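Side-chain contacts in diaminopimelate decarboxylase (Aquifex aeolicus, PDB 2P3E), which probably catalyses the pyridoxal 5'-phosphate-dependent decarboxylation of meso-diaminopimelate to L-lysine, the step that completes lysine biosynthesis by the diaminopimelate route: residues Gly33-Val38 / Val309-Asn314; Ser382-Tyr385 / Pro389-Ala392; Cys203-Gln208 / Ser213-Ala218; Lys53-Ala58 / Asp260-Leu265. One frame throughout, in Å; residues are numbered along the deposited sequence.

Contact 1: residues Gly33-Val38 / Val309-Asn314; sequences GTPLYV and VDAGMN
Pro35 and Ala311 bring the two backbones nearest, 5.5 Å between their CA atoms, just after the cis peptide bond from Thr34 to Pro35 and just before strand 36-40. Thr34 and Asp310 make the polar half of the contact. Their side chains meet at about a right angle, and Thr34 OG1 donates a short hydrogen bond of 2.5 Å to Asp310 OD2, reaching the syn lone pair on the side of the other carboxylate oxygen. With a chi1 of 61°, the Asp310 carboxylate lies between its own backbone N and carbonyl carbon, which points its OD2 at the Thr34 hydroxyl. The other oxygen, OD1, is taken up by Thr293 OG1 and Gln294 N of strand 289-301. Beside this bond the proline ring supplies the apolar half: Pro35 CG rests 3.4 Å from Asp310 O and 3.8 Å from Ala311 CB, while CB of the same ring also touches the alanine methyl. Replacing Asp310 by an alanine would probably leave Thr34 OG1 without its acceptor and the two strand donors at Thr293 and Gln294 without their carboxylate oxygen. The example shows a division of labour: one buried carboxylate, both oxygens engaged by neutral donors, ties the lead-in to strand 36-40 and strand 289-301 to the loop after strand 304-309, and the proline packs alongside.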
loop_
_atom_site.group_PDB
_atom_site.type_symbol
_atom_site.label_atom_id
_atom_site.label_comp_id
_atom_site.label_asym_id
_atom_site.label_seq_id
_atom_site.Cartn_x
_atom_site.Cartn_y
_atom_site.Cartn_z
ATOM N N GLY B 33 -5.422 -7.973 20.579
ATOM C CA GLY B 33 -4.373 -8.515 19.723
ATOM C C GLY B 33 -3.510 -7.428 19.077
ATOM O O GLY B 33 -3.821 -6.235 19.172
ATOM N N THR B 34 -2.410 -7.840 18.444
ATOM C CA THR B 34 -1.559 -6.922 17.678
ATOM C C THR B 34 -1.383 -7.480 16.261
ATOM O O THR B 34 -1.553 -8.681 16.058
ATOM C CB THR B 34 -0.155 -6.714 18.337
ATOM O OG1 THR B 34 0.459 -7.989 18.569
ATOM C CG2 THR B 34 -0.265 -5.950 19.662
ATOM N N PRO B 35 -1.065 -6.611 15.270
ATOM C CA PRO B 35 -0.976 -5.147 15.342
ATOM C C PRO B 35 -2.308 -4.505 15.733
ATOM O O PRO B 35 -3.371 -5.039 15.408
ATOM C CB PRO B 35 -0.609 -4.733 13.903
ATOM C CG PRO B 35 -0.037 -5.970 13.282
ATOM C CD PRO B 35 -0.767 -7.121 13.915
ATOM N N LEU B 36 -2.231 -3.377 16.438
ATOM C CA LEU B 36 -3.407 -2.652 16.919
ATOM C C LEU B 36 -3.236 -1.146 16.734
ATOM O O LEU B 36 -2.259 -0.551 17.228
ATOM C CB LEU B 36 -3.647 -2.952 18.416
ATOM C CG LEU B 36 -4.933 -2.414 19.059
ATOM C CD1 LEU B 36 -6.147 -3.075 18.408
ATOM C CD2 LEU B 36 -4.958 -2.651 20.590
ATOM N N TYR B 37 -4.179 -0.531 16.023
ATOM C CA TYR B 37 -4.256 0.928 15.968
ATOM C C TYR B 37 -5.135 1.435 17.098
ATOM O O TYR B 37 -6.299 1.033 17.231
ATOM C CB TYR B 37 -4.816 1.395 14.625
ATOM C CG TYR B 37 -3.765 1.587 13.545
ATOM C CD1 TYR B 37 -3.587 0.646 12.520
ATOM C CD2 TYR B 37 -2.948 2.717 13.550
ATOM C CE1 TYR B 37 -2.609 0.851 11.506
ATOM C CE2 TYR B 37 -1.974 2.914 12.574
ATOM C CZ TYR B 37 -1.811 1.982 11.559
ATOM O OH TYR B 37 -0.842 2.236 10.599
ATOM N N VAL B 38 -4.585 2.344 17.894
ATOM C CA VAL B 38 -5.301 2.895 19.049
ATOM C C VAL B 38 -5.414 4.404 18.887
ATOM O O VAL B 38 -4.405 5.061 18.646
ATOM C CB VAL B 38 -4.557 2.555 20.378
ATOM C CG1 VAL B 38 -5.335 3.110 21.596
ATOM C CG2 VAL B 38 -4.354 1.035 20.520
ATOM N N VAL B 309 9.066 -7.534 14.551
ATOM C CA VAL B 309 7.742 -7.337 15.153
ATOM C C VAL B 309 6.635 -7.823 14.227
ATOM O O VAL B 309 6.924 -8.225 13.089
ATOM C CB VAL B 309 7.518 -5.839 15.576
ATOM C CG1 VAL B 309 8.532 -5.437 16.659
ATOM C CG2 VAL B 309 7.599 -4.884 14.354
ATOM N N ASP B 310 5.381 -7.779 14.695
ATOM C CA ASP B 310 4.275 -8.333 13.895
ATOM C C ASP B 310 3.588 -7.317 12.985
ATOM O O ASP B 310 2.705 -7.666 12.201
ATOM C CB ASP B 310 3.269 -9.134 14.760
ATOM C CG ASP B 310 2.575 -8.296 15.848
ATOM O OD1 ASP B 310 2.765 -7.063 15.952
ATOM O OD2 ASP B 310 1.801 -8.907 16.619
ATOM N N ALA B 311 4.005 -6.062 13.079
ATOM C CA ALA B 311 3.491 -5.007 12.210
ATOM C C ALA B 311 4.550 -4.636 11.213
ATOM O O ALA B 311 5.741 -4.535 11.549
ATOM C CB ALA B 311 3.077 -3.765 13.015
ATOM N N GLY B 312 4.135 -4.417 9.978
ATOM C CA GLY B 312 5.088 -4.049 8.932
ATOM C C GLY B 312 4.568 -2.973 8.006
ATOM O O GLY B 312 3.615 -2.233 8.331
ATOM N N MET B 313 5.202 -2.882 6.836
ATOM C CA MET B 313 4.845 -1.869 5.852
ATOM C C MET B 313 3.395 -2.025 5.377
ATOM O O MET B 313 2.808 -1.081 4.830
ATOM C CB MET B 313 5.822 -1.905 4.671
ATOM C CG MET B 313 5.720 -3.169 3.815
ATOM S SD MET B 313 6.990 -3.214 2.523
ATOM C CE MET B 313 6.494 -1.842 1.448
ATOM N N ASN B 314 2.853 -3.224 5.559
ATOM C CA ASN B 314 1.446 -3.516 5.289
ATOM C C ASN B 314 0.510 -2.777 6.232
ATOM O O ASN B 314 -0.652 -2.540 5.884
ATOM C CB ASN B 314 1.178 -5.025 5.419
ATOM C CG ASN B 314 1.505 -5.568 6.817
ATOM O OD1 ASN B 314 2.637 -5.460 7.314
ATOM N ND2 ASN B 314 0.514 -6.172 7.447
#

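Contact 2: residues Ser382-Tyr385 / Pro389-Ala392; sequences SSHY and PRAA
Arg390 reaches Ser382 and His384 because its chain, fully extended at chi2, bends at chi3 (-68°) and turns the edge of the guanidinium to Ser382 O, while a chi1 of -66° sets the His384 imidazole beside its own backbone N and over one face of the Arg390 guanidinium. The ring and the guanidinium are tilted 53° apart, so this is no parallel stack: His384 CE1 and NE2 lie over that face, with NE2 3.5 Å from Arg390 NE, a packing distance and not a hydrogen bond. At the edge, Arg390 NH1 donates to Ser382 O over 3.1 Å. The acceptor sits in the guanidinium plane, but the donor stands above the carbonyl plane. The aliphatic part of the arginine is used as well, since Arg390 CG and CD both lie 3.2 Å from Ser382 OG. That hydroxyl bonds to Asn314 O and receives a hydrogen bond of 2.9 Å from water 1, which in turn accepts one from Ala391 N. Glu408 grips both partners, by a salt bridge to Arg390 NE and a hydrogen bond to His384 NE2. His384 ND1 bonds to Arg390 NH2 of the second subunit, and Arg390 NH1 to His384 ND1 of that subunit. The result is a reciprocal polar cluster at the homodimer interface, in which Glu408 probably offsets the arginine charge and fixes the turn of the imidazole.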
loop_
_atom_site.group_PDB
_atom_site.type_symbol
_atom_site.label_atom_id
_atom_site.label_comp_id
_atom_site.label_asym_id
_atom_site.label_seq_id
_atom_site.Cartn_x
_atom_site.Cartn_y
_atom_site.Cartn_z
ATOM N N SER B 382 -2.754 1.069 4.498
ATOM C CA SER B 382 -2.583 -0.340 4.846
ATOM C C SER B 382 -3.158 -1.284 3.771
ATOM O O SER B 382 -4.267 -1.055 3.218
ATOM C CB SER B 382 -3.229 -0.606 6.218
ATOM O OG SER B 382 -3.040 -1.939 6.638
ATOM N N SER B 383 -2.389 -2.329 3.456
ATOM C CA SER B 383 -2.745 -3.262 2.380
ATOM C C SER B 383 -2.836 -4.689 2.928
ATOM O O SER B 383 -2.769 -4.916 4.158
ATOM C CB SER B 383 -1.704 -3.190 1.247
ATOM O OG SER B 383 -0.486 -3.801 1.675
ATOM N N HIS B 384 -3.003 -5.644 2.005
ATOM C CA HIS B 384 -3.049 -7.066 2.322
ATOM C C HIS B 384 -1.848 -7.821 1.776
ATOM O O HIS B 384 -1.883 -9.044 1.651
ATOM C CB HIS B 384 -4.341 -7.705 1.778
ATOM C CG HIS B 384 -5.573 -7.193 2.453
ATOM N ND1 HIS B 384 -6.667 -6.723 1.760
ATOM C CD2 HIS B 384 -5.862 -7.051 3.767
ATOM C CE1 HIS B 384 -7.596 -6.342 2.622
ATOM N NE2 HIS B 384 -7.123 -6.511 3.845
ATOM N N TYR B 385 -0.773 -7.090 1.495
ATOM C CA TYR B 385 0.436 -7.700 0.984
ATOM C C TYR B 385 0.859 -8.886 1.859
ATOM O O TYR B 385 0.802 -8.807 3.098
ATOM C CB TYR B 385 1.532 -6.624 0.862
ATOM C CG TYR B 385 2.749 -7.056 0.093
ATOM C CD1 TYR B 385 2.644 -7.906 -1.014
ATOM C CD2 TYR B 385 4.026 -6.590 0.457
ATOM C CE1 TYR B 385 3.781 -8.316 -1.725
ATOM C CE2 TYR B 385 5.156 -6.979 -0.248
ATOM C CZ TYR B 385 5.026 -7.841 -1.335
ATOM O OH TYR B 385 6.164 -8.216 -2.020
ATOM N N PRO B 389 -4.027 -10.006 7.112
ATOM C CA PRO B 389 -5.204 -9.219 7.486
ATOM C C PRO B 389 -4.772 -7.951 8.219
ATOM O O PRO B 389 -3.765 -7.957 8.954
ATOM C CB PRO B 389 -5.970 -10.133 8.447
ATOM C CG PRO B 389 -5.479 -11.521 8.152
ATOM C CD PRO B 389 -4.024 -11.339 7.738
ATOM N N ARG B 390 -5.523 -6.880 8.003
ATOM C CA ARG B 390 -5.210 -5.600 8.622
ATOM C C ARG B 390 -5.631 -5.548 10.093
ATOM O O ARG B 390 -6.420 -6.375 10.572
ATOM C CB ARG B 390 -5.812 -4.434 7.829
ATOM C CG ARG B 390 -5.232 -4.321 6.405
ATOM C CD ARG B 390 -5.815 -3.156 5.621
ATOM N NE ARG B 390 -7.236 -3.365 5.294
ATOM C CZ ARG B 390 -7.865 -2.783 4.277
ATOM N NH1 ARG B 390 -7.201 -1.949 3.478
ATOM N NH2 ARG B 390 -9.157 -3.028 4.055
ATOM N N ALA B 391 -5.065 -4.572 10.792
ATOM C CA ALA B 391 -5.156 -4.459 12.240
ATOM C C ALA B 391 -6.558 -4.098 12.701
ATOM O O ALA B 391 -7.314 -3.449 11.963
ATOM C CB ALA B 391 -4.184 -3.382 12.712
ATOM N N ALA B 392 -6.877 -4.475 13.948
ATOM C CA ALA B 392 -8.050 -3.914 14.638
ATOM C C ALA B 392 -7.763 -2.428 14.933
ATOM O O ALA B 392 -6.600 -2.022 15.031
ATOM C CB ALA B 392 -8.333 -4.666 15.941
HETATM O O HOH W 1 -3.355 -2.503 9.433
#

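Contact 3: residues Cys203-Gln208 / Ser213-Ala218; sequences CHIGSQ and SPYREA
Tyr215 and Ala218 meet Ile205 from the early part of helix 214-231, where the shortest polar bond within the two segments runs from Ala218 N to Pro214 O at 3.1 Å, a bond that closes the helical turn carrying Pro214, Tyr215 and Ala218, all of which touch Ile205. No polar bond crosses between the segments; the contact is carried by one isoleucine. Ile205 CD1 sits almost exactly over the centre of the Tyr215 ring in a CH-pi contact, 3.7 Å from the centroid and 7° off the ring normal. The other branch, Ile205 CG2, touches the Ala218 methyl CB at 3.5 Å; CD1, besides covering the ring, reaches Pro214 CB at a looser 4.3 Å. This spread depends on the first torsion, for a chi1 of 66° places CG1 between backbone N and carbonyl carbon, sending CD1 to the ring and leaving CG2 beside the backbone N, facing the helix. After Ile205 the chain runs on extended through Gly206, whose backbone angles suit a residue with no side chain. The ring is held at its far end too, by a hydrogen bond from the Tyr215 hydroxyl to Gly243 O. On the face opposite Ile205 lies Leu261 CD1 of helix 258-269, so the phenol is sandwiched between two aliphatic groups. The whole occupies a beta-alpha connection of the TIM barrel: the loop leaving strand 196-202 packs against the helix it leads into, Cys203 hydrogen-bonds through its backbone to Asp240 at the end of strand 238-240, and helix 258-269 covers the ring from beyond.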
loop_
_atom_site.group_PDB
_atom_site.type_symbol
_atom_site.label_atom_id
_atom_site.label_comp_id
_atom_site.label_asym_id
_atom_site.label_seq_id
_atom_site.Cartn_x
_atom_site.Cartn_y
_atom_site.Cartn_z
ATOM N N CYS B 203 -6.544 27.009 -2.781
ATOM C CA CYS B 203 -5.126 26.659 -2.829
ATOM C C CYS B 203 -4.799 25.612 -1.776
ATOM O O CYS B 203 -5.376 25.597 -0.696
ATOM C CB CYS B 203 -4.236 27.895 -2.680
ATOM S SG CYS B 203 -4.267 28.668 -1.046
ATOM N N HIS B 204 -3.907 24.693 -2.113
ATOM C CA HIS B 204 -3.380 23.764 -1.121
ATOM C C HIS B 204 -1.892 23.682 -1.386
ATOM O O HIS B 204 -1.462 23.042 -2.349
ATOM C CB HIS B 204 -4.042 22.383 -1.220
ATOM C CG HIS B 204 -3.476 21.375 -0.262
ATOM N ND1 HIS B 204 -3.712 21.425 1.096
ATOM C CD2 HIS B 204 -2.678 20.301 -0.465
ATOM C CE1 HIS B 204 -3.087 20.422 1.688
ATOM N NE2 HIS B 204 -2.454 19.723 0.762
ATOM N N ILE B 205 -1.116 24.327 -0.523
ATOM C CA ILE B 205 0.292 24.617 -0.813
ATOM C C ILE B 205 1.298 23.508 -0.509
ATOM O O ILE B 205 2.428 23.568 -0.983
ATOM C CB ILE B 205 0.758 25.912 -0.123
ATOM C CG1 ILE B 205 0.743 25.768 1.406
ATOM C CG2 ILE B 205 -0.095 27.098 -0.617
ATOM C CD1 ILE B 205 1.657 26.792 2.102
ATOM N N GLY B 206 0.897 22.510 0.268
ATOM C CA GLY B 206 1.813 21.426 0.597
ATOM C C GLY B 206 1.348 20.682 1.829
ATOM O O GLY B 206 0.212 20.859 2.289
ATOM N N SER B 207 2.227 19.850 2.369
ATOM C CA SER B 207 1.870 19.028 3.512
ATOM C C SER B 207 3.042 18.923 4.490
ATOM O O SER B 207 4.212 19.064 4.103
ATOM C CB SER B 207 1.418 17.648 3.041
ATOM O OG SER B 207 0.715 16.992 4.083
ATOM N N GLN B 208 2.721 18.661 5.754
ATOM C CA GLN B 208 3.723 18.523 6.810
ATOM C C GLN B 208 4.597 19.789 6.875
ATOM O O GLN B 208 5.823 19.727 6.843
ATOM C CB GLN B 208 4.535 17.217 6.628
ATOM C CG GLN B 208 5.577 16.893 7.748
ATOM C CD GLN B 208 5.030 17.029 9.170
ATOM O OE1 GLN B 208 3.825 16.904 9.410
ATOM N NE2 GLN B 208 5.934 17.252 10.129
ATOM N N SER B 213 5.693 30.076 7.532
ATOM C CA SER B 213 6.035 31.298 6.761
ATOM C C SER B 213 5.447 31.368 5.347
ATOM O O SER B 213 4.901 32.405 4.985
ATOM C CB SER B 213 7.565 31.508 6.694
ATOM O OG SER B 213 8.093 31.767 7.982
ATOM N N PRO B 214 5.550 30.272 4.546
ATOM C CA PRO B 214 5.024 30.276 3.164
ATOM C C PRO B 214 3.531 30.528 3.033
ATOM O O PRO B 214 3.082 30.947 1.966
ATOM C CB PRO B 214 5.339 28.863 2.648
ATOM C CG PRO B 214 6.426 28.369 3.513
ATOM C CD PRO B 214 6.220 28.996 4.861
ATOM N N TYR B 215 2.760 30.283 4.090
ATOM C CA TYR B 215 1.329 30.560 4.029
ATOM C C TYR B 215 1.029 32.040 3.763
ATOM O O TYR B 215 0.047 32.354 3.101
ATOM C CB TYR B 215 0.622 30.099 5.295
ATOM C CG TYR B 215 0.344 28.594 5.343
ATOM C CD1 TYR B 215 -0.796 28.043 4.714
ATOM C CD2 TYR B 215 1.192 27.746 6.032
ATOM C CE1 TYR B 215 -1.058 26.640 4.769
ATOM C CE2 TYR B 215 0.954 26.366 6.102
ATOM C CZ TYR B 215 -0.165 25.813 5.467
ATOM O OH TYR B 215 -0.370 24.438 5.561
ATOM N N ARG B 216 1.857 32.942 4.287
ATOM C CA ARG B 216 1.599 34.371 4.104
ATOM C C ARG B 216 1.589 34.731 2.611
ATOM O O ARG B 216 0.579 35.217 2.120
ATOM C CB ARG B 216 2.581 35.250 4.895
ATOM C CG ARG B 216 2.038 36.671 5.148
ATOM C CD ARG B 216 3.140 37.747 5.249
ATOM N NE ARG B 216 3.930 37.820 4.023
ATOM C CZ ARG B 216 3.577 38.475 2.918
ATOM N NH1 ARG B 216 2.434 39.166 2.852
ATOM N NH2 ARG B 216 4.373 38.425 1.862
ATOM N N GLU B 217 2.684 34.444 1.898
ATOM C CA GLU B 217 2.800 34.784 0.474
ATOM C C GLU B 217 1.738 34.066 -0.340
ATOM O O GLU B 217 1.134 34.658 -1.235
ATOM C CB GLU B 217 4.198 34.464 -0.099
ATOM C CG GLU B 217 4.350 34.866 -1.596
ATOM C CD GLU B 217 5.727 34.552 -2.189
ATOM O OE1 GLU B 217 6.567 33.919 -1.512
ATOM O OE2 GLU B 217 5.962 34.949 -3.360
ATOM N N ALA B 218 1.522 32.793 -0.012
ATOM C CA ALA B 218 0.528 31.963 -0.696
ATOM C C ALA B 218 -0.850 32.584 -0.614
ATOM O O ALA B 218 -1.500 32.812 -1.640
ATOM C CB ALA B 218 0.519 30.536 -0.106
#

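Contact 4: residues Lys53-Ala58 / Asp260-Leu265; sequences KAFPDA and DLADLL
The pyridoxal-binding TIM-barrel domain brings two of its outer helices together here, Ala54, the last residue of helix 41-54, and Phe55 just beyond it meeting Ala262 and Leu261 of helix 258-269. The nearest backbones are those of Ala54 and Ala262, with CA atoms 5.9 Å apart, a closeness that small side chains permit. Ala262 CB stands 3.4 Å from Ala54 O and is also in touch with the Ala54 methyl. Phe55, the first residue to leave the helical backbone and the start of a type I beta turn to Ala58, carries most of the rest. Its chi1 of -63° puts the ring beside the backbone N and swings it against the neighbouring helix. Ala262 CB then lies over one ring face, in a CH-pi contact 4.0 Å from the centroid and shifted toward the rim. The leading atom, Phe55 CZ, comes to 3.4 Å from Ala262 CA and abuts Leu261, whose CG and CD2 are each 3.9 Å away. With a serine in place of Phe55, the Ala262 methyl and the Leu261 side chain would probably lose their aromatic cover, opening a gap between the two helices. No hydrogen bond joins the segments, so the chemistry implies that the contact rests mainly on van der Waals packing and the CH-pi contact: methyl against methyl at the helix end, and an aromatic ring wedged against the helix backbone beside it.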
loop_
_atom_site.group_PDB
_atom_site.type_symbol
_atom_site.label_atom_id
_atom_site.label_comp_id
_atom_site.label_asym_id
_atom_site.label_seq_id
_atom_site.Cartn_x
_atom_site.Cartn_y
_atom_site.Cartn_z
ATOM N N LYS B 53 -11.584 27.439 17.435
ATOM C CA LYS B 53 -11.254 28.567 18.288
ATOM C C LYS B 53 -10.364 29.568 17.535
ATOM O O LYS B 53 -10.623 30.775 17.566
ATOM C CB LYS B 53 -10.579 28.082 19.574
ATOM C CG LYS B 53 -10.108 29.179 20.493
ATOM C CD LYS B 53 -9.548 28.610 21.799
ATOM C CE LYS B 53 -8.870 29.691 22.642
ATOM N NZ LYS B 53 -8.565 29.137 23.995
ATOM N N ALA B 54 -9.346 29.061 16.841
ATOM C CA ALA B 54 -8.457 29.911 16.027
ATOM C C ALA B 54 -9.137 30.611 14.852
ATOM O O ALA B 54 -8.797 31.751 14.546
ATOM C CB ALA B 54 -7.219 29.121 15.550
ATOM N N PHE B 55 -10.080 29.925 14.198
ATOM C CA PHE B 55 -10.830 30.432 13.036
ATOM C C PHE B 55 -12.345 30.268 13.261
ATOM O O PHE B 55 -12.997 29.429 12.616
ATOM C CB PHE B 55 -10.424 29.707 11.736
ATOM C CG PHE B 55 -8.981 29.894 11.339
ATOM C CD1 PHE B 55 -8.612 30.896 10.444
ATOM C CD2 PHE B 55 -7.989 29.064 11.849
ATOM C CE1 PHE B 55 -7.278 31.060 10.076
ATOM C CE2 PHE B 55 -6.643 29.225 11.474
ATOM C CZ PHE B 55 -6.297 30.219 10.585
ATOM N N PRO B 56 -12.923 31.074 14.183
ATOM C CA PRO B 56 -14.329 30.900 14.575
ATOM C C PRO B 56 -15.380 31.109 13.488
ATOM O O PRO B 56 -16.505 30.649 13.641
ATOM C CB PRO B 56 -14.496 31.917 15.727
ATOM C CG PRO B 56 -13.495 32.984 15.436
ATOM C CD PRO B 56 -12.288 32.184 14.924
ATOM N N ASP B 57 -15.027 31.785 12.395
ATOM C CA ASP B 57 -15.984 32.047 11.327
ATOM C C ASP B 57 -15.734 31.150 10.105
ATOM O O ASP B 57 -16.473 31.214 9.117
ATOM C CB ASP B 57 -15.921 33.536 10.936
ATOM C CG ASP B 57 -16.120 34.466 12.141
ATOM O OD1 ASP B 57 -17.056 34.229 12.930
ATOM O OD2 ASP B 57 -15.333 35.424 12.306
ATOM N N ALA B 58 -14.718 30.289 10.197
ATOM C CA ALA B 58 -14.333 29.406 9.085
ATOM C C ALA B 58 -15.056 28.056 9.082
ATOM O O ALA B 58 -15.411 27.530 10.130
ATOM C CB ALA B 58 -12.814 29.162 9.088
ATOM N N ASP B 260 -1.342 29.938 15.645
ATOM C CA ASP B 260 -0.195 30.541 14.942
ATOM C C ASP B 260 -0.517 30.905 13.487
ATOM O O ASP B 260 -0.062 31.946 12.988
ATOM C CB ASP B 260 1.051 29.643 14.981
ATOM C CG ASP B 260 1.458 29.277 16.387
ATOM O OD1 ASP B 260 1.404 30.169 17.253
ATOM O OD2 ASP B 260 1.819 28.097 16.629
ATOM N N LEU B 261 -1.278 30.041 12.809
ATOM C CA LEU B 261 -1.708 30.314 11.439
ATOM C C LEU B 261 -2.699 31.459 11.411
ATOM O O LEU B 261 -2.607 32.331 10.549
ATOM C CB LEU B 261 -2.307 29.067 10.780
ATOM C CG LEU B 261 -2.712 29.208 9.307
ATOM C CD1 LEU B 261 -1.504 29.427 8.379
ATOM C CD2 LEU B 261 -3.561 27.993 8.851
ATOM N N ALA B 262 -3.631 31.477 12.369
ATOM C CA ALA B 262 -4.612 32.555 12.439
ATOM C C ALA B 262 -3.921 33.910 12.645
ATOM O O ALA B 262 -4.305 34.898 12.017
ATOM C CB ALA B 262 -5.642 32.290 13.544
ATOM N N ASP B 263 -2.905 33.934 13.511
ATOM C CA ASP B 263 -2.101 35.138 13.779
ATOM C C ASP B 263 -1.359 35.611 12.531
ATOM O O ASP B 263 -1.347 36.813 12.198
ATOM C CB ASP B 263 -1.078 34.878 14.898
ATOM C CG ASP B 263 -1.727 34.653 16.284
ATOM O OD1 ASP B 263 -2.918 34.959 16.483
ATOM O OD2 ASP B 263 -1.030 34.138 17.183
ATOM N N LEU B 264 -0.736 34.666 11.837
ATOM C CA LEU B 264 -0.019 34.983 10.622
ATOM C C LEU B 264 -0.938 35.597 9.557
ATOM O O LEU B 264 -0.508 36.484 8.813
ATOM C CB LEU B 264 0.669 33.738 10.059
ATOM C CG LEU B 264 1.538 33.942 8.802
ATOM C CD1 LEU B 264 2.807 34.775 9.105
ATOM C CD2 LEU B 264 1.886 32.603 8.152
ATOM N N LEU B 265 -2.188 35.127 9.484
ATOM C CA LEU B 265 -3.076 35.483 8.366
ATOM C C LEU B 265 -4.151 36.523 8.696
ATOM O O LEU B 265 -4.877 36.957 7.806
ATOM C CB LEU B 265 -3.758 34.221 7.780
ATOM C CG LEU B 265 -2.892 33.061 7.263
ATOM C CD1 LEU B 265 -3.789 31.944 6.722
ATOM C CD2 LEU B 265 -1.896 33.520 6.188
#

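In the fold
The four contacts fall into two touching pairs in different domains. Contacts 1 and 2, with centres about 9 Å apart, meet in the beta-rich domain, where Asn314 O also lies 3.0 Å from Ser383 N. Contacts 3 and 4, about 15 Å apart between centres, share the barrel, and Tyr215 CB packs 4.0 Å from Leu264 CD2. Between the pairs the centres lie 33 to 38 Å apart. Both pairs lie near probable binding residues: the side chain of Tyr215 comes within about 3 Å of Gly244 (cofactor), whereas in contact 2 the side chain of Ser382 is about 10 Å from that of Tyr377, and Tyr385 OH hydrogen-bonds to Glu349 (both substrate). Contact 1 lies away from these sites.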